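PDB 4EZE: haloacid dehalogenase-like hydrolase from Salmonella enterica subsp. enterica serovar Typhi, which probably hydrolyses O-phosphoserine to serine and phosphate with the help of magnesium, the last step of serine biosynthesis. Local coordinates for residues A[38-43]-A[92-97]. Sequence-based numbering, arbitrary orientation.
Sequences QKKLQE and LQWQFD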
# COMPACT_ATOMS: atom_id res chain seq x y z
N GLN A 38 -24.93 5.95 -11.09
CA GLN A 38 -25.66 6.62 -10.06
C GLN A 38 -27.06 6.03 -9.96
O GLN A 38 -27.51 5.65 -8.88
CB GLN A 38 -25.77 8.10 -10.37
CG GLN A 38 -26.50 8.86 -9.29
CD GLN A 38 -26.58 10.32 -9.61
OE1 GLN A 38 -25.66 10.89 -10.20
NE2 GLN A 38 -27.69 10.95 -9.24
N LYS A 39 -27.73 5.94 -11.10
CA LYS A 39 -29.09 5.42 -11.15
C LYS A 39 -29.12 4.04 -10.52
O LYS A 39 -29.86 3.78 -9.56
CB LYS A 39 -29.56 5.34 -12.61
CG LYS A 39 -31.04 5.10 -12.79
CD LYS A 39 -31.46 5.38 -14.23
CE LYS A 39 -32.88 4.90 -14.51
NZ LYS A 39 -33.07 3.49 -14.05
N LYS A 40 -28.28 3.18 -11.05
CA LYS A 40 -28.19 1.80 -10.61
C LYS A 40 -27.95 1.71 -9.11
O LYS A 40 -28.46 0.80 -8.43
CB LYS A 40 -27.06 1.11 -11.37
CG LYS A 40 -27.02 -0.39 -11.23
CD LYS A 40 -25.74 -0.91 -11.87
CE LYS A 40 -25.85 -2.40 -12.11
NZ LYS A 40 -24.55 -3.02 -11.74
N LEU A 41 -27.17 2.63 -8.57
CA LEU A 41 -26.75 2.51 -7.17
C LEU A 41 -27.79 3.10 -6.22
O LEU A 41 -27.90 2.69 -5.06
CB LEU A 41 -25.36 3.15 -6.96
CG LEU A 41 -24.77 3.60 -5.61
CD1 LEU A 41 -24.18 2.42 -4.87
CD2 LEU A 41 -23.69 4.65 -5.85
N GLN A 42 -28.57 4.06 -6.71
CA GLN A 42 -29.68 4.57 -5.90
C GLN A 42 -30.67 3.46 -5.67
O GLN A 42 -31.07 3.19 -4.54
CB GLN A 42 -30.40 5.73 -6.58
CG GLN A 42 -29.48 6.79 -7.14
CD GLN A 42 -30.18 8.12 -7.26
OE1 GLN A 42 -30.24 8.72 -8.33
NE2 GLN A 42 -30.73 8.58 -6.14
N GLU A 43 -31.07 2.81 -6.76
CA GLU A 43 -32.04 1.74 -6.69
C GLU A 43 -31.58 0.60 -5.78
O GLU A 43 -32.38 0.06 -5.01
CB GLU A 43 -32.39 1.24 -8.09
CG GLU A 43 -32.94 2.35 -8.99
CD GLU A 43 -33.14 1.91 -10.43
OE1 GLU A 43 -33.18 2.79 -11.32
OE2 GLU A 43 -33.25 0.69 -10.68
N LEU A 92 -17.31 -5.20 -5.20
CA LEU A 92 -16.61 -6.35 -5.79
C LEU A 92 -17.47 -7.00 -6.88
O LEU A 92 -16.95 -7.57 -7.83
CB LEU A 92 -16.20 -7.37 -4.72
CG LEU A 92 -15.23 -6.92 -3.61
CD1 LEU A 92 -14.80 -8.15 -2.82
CD2 LEU A 92 -14.02 -6.17 -4.15
N GLN A 93 -18.78 -6.87 -6.79
CA GLN A 93 -19.64 -7.49 -7.79
C GLN A 93 -19.76 -6.59 -8.99
O GLN A 93 -19.78 -7.06 -10.13
CB GLN A 93 -21.02 -7.80 -7.21
CG GLN A 93 -21.53 -9.19 -7.50
CD GLN A 93 -22.70 -9.55 -6.62
OE1 GLN A 93 -23.54 -8.70 -6.31
NE2 GLN A 93 -22.77 -10.81 -6.21
N TRP A 94 -19.87 -5.29 -8.76
CA TRP A 94 -19.90 -4.38 -9.91
C TRP A 94 -18.52 -3.85 -10.26
O TRP A 94 -18.39 -3.05 -11.20
CB TRP A 94 -20.82 -3.17 -9.67
CG TRP A 94 -22.18 -3.50 -9.20
CD1 TRP A 94 -22.73 -4.73 -9.06
CD2 TRP A 94 -23.20 -2.56 -8.84
NE1 TRP A 94 -24.02 -4.62 -8.62
CE2 TRP A 94 -24.34 -3.29 -8.48
CE3 TRP A 94 -23.25 -1.16 -8.78
CZ2 TRP A 94 -25.52 -2.68 -8.07
CZ3 TRP A 94 -24.43 -0.56 -8.37
CH2 TRP A 94 -25.54 -1.31 -8.03
N GLN A 95 -17.51 -4.23 -9.48
CA GLN A 95 -16.14 -3.77 -9.71
C GLN A 95 -16.00 -2.26 -9.74
O GLN A 95 -15.73 -1.69 -10.78
CB GLN A 95 -15.57 -4.40 -10.98
CG GLN A 95 -15.37 -5.91 -10.78
CD GLN A 95 -14.67 -6.65 -11.90
OE1 GLN A 95 -14.48 -6.14 -13.01
NE2 GLN A 95 -14.29 -7.89 -11.60
N PHE A 96 -16.19 -1.61 -8.60
CA PHE A 96 -15.80 -0.22 -8.53
C PHE A 96 -15.02 -0.05 -7.26
O PHE A 96 -15.07 -0.91 -6.37
CB PHE A 96 -17.02 0.74 -8.57
CG PHE A 96 -18.00 0.49 -7.47
CD1 PHE A 96 -17.81 1.05 -6.21
CD2 PHE A 96 -19.08 -0.36 -7.67
CE1 PHE A 96 -18.69 0.80 -5.17
CE2 PHE A 96 -19.97 -0.61 -6.65
CZ PHE A 96 -19.79 -0.03 -5.40
N ASP A 97 -14.27 1.04 -7.18
CA ASP A 97 -13.59 1.38 -5.95
C ASP A 97 -14.36 2.48 -5.29
O ASP A 97 -15.12 3.22 -5.95
CB ASP A 97 -12.16 1.85 -6.25
CG ASP A 97 -11.20 0.70 -6.45
OD1 ASP A 97 -11.16 -0.17 -5.55
OD2 ASP A 97 -10.50 0.65 -7.50
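A cation-pi contact between K40 and W94 joins helix 34-45 to the C-terminal end of helix 81-93 in the N-terminal part of the chain. The ammonium of K40 lies over one face of the indole. NZ sits 3.2 Å from the centroid of the five-membered ring of W94, 12° off the ring normal. The rest of the lysine chain runs back across the same indole. Its CD stands 3.8 Å from the centroid of the W94 six-membered ring, a CH-pi contact. CG reaches the far end of the indole, 3.6 Å from W94 CH2. The K40 chain is extended from CB to CE, with CG anti to the backbone N (chi1 -168°), and bends only at chi4. The lysine and the indole reach toward each other, and the chain lies along the ring system from CG to NZ.

L41 meets the edge of the indole near its plane. Its CA is 4.0 Å from W94 CZ3, and its CB is 4.1 Å from the same atom.

Both helices pack with a four-stranded antiparallel sheet. The chain order is beta-alpha-beta-beta-alpha-beta and the sheet order 2-3-1-4, a ferredoxin-like alpha+beta fold; the contact ties its two helices together. It lies away from the aspartates that hold a sodium ion in the HAD core.

Q95, with positive phi, breaks the helical path just after W94. Beyond it, F96 packs edge-to-face with F37, and W94 also touches F37 and T44 of helix 34-45. The hydroxyl OG1 of T44 is hydrogen-bonded to K40 O.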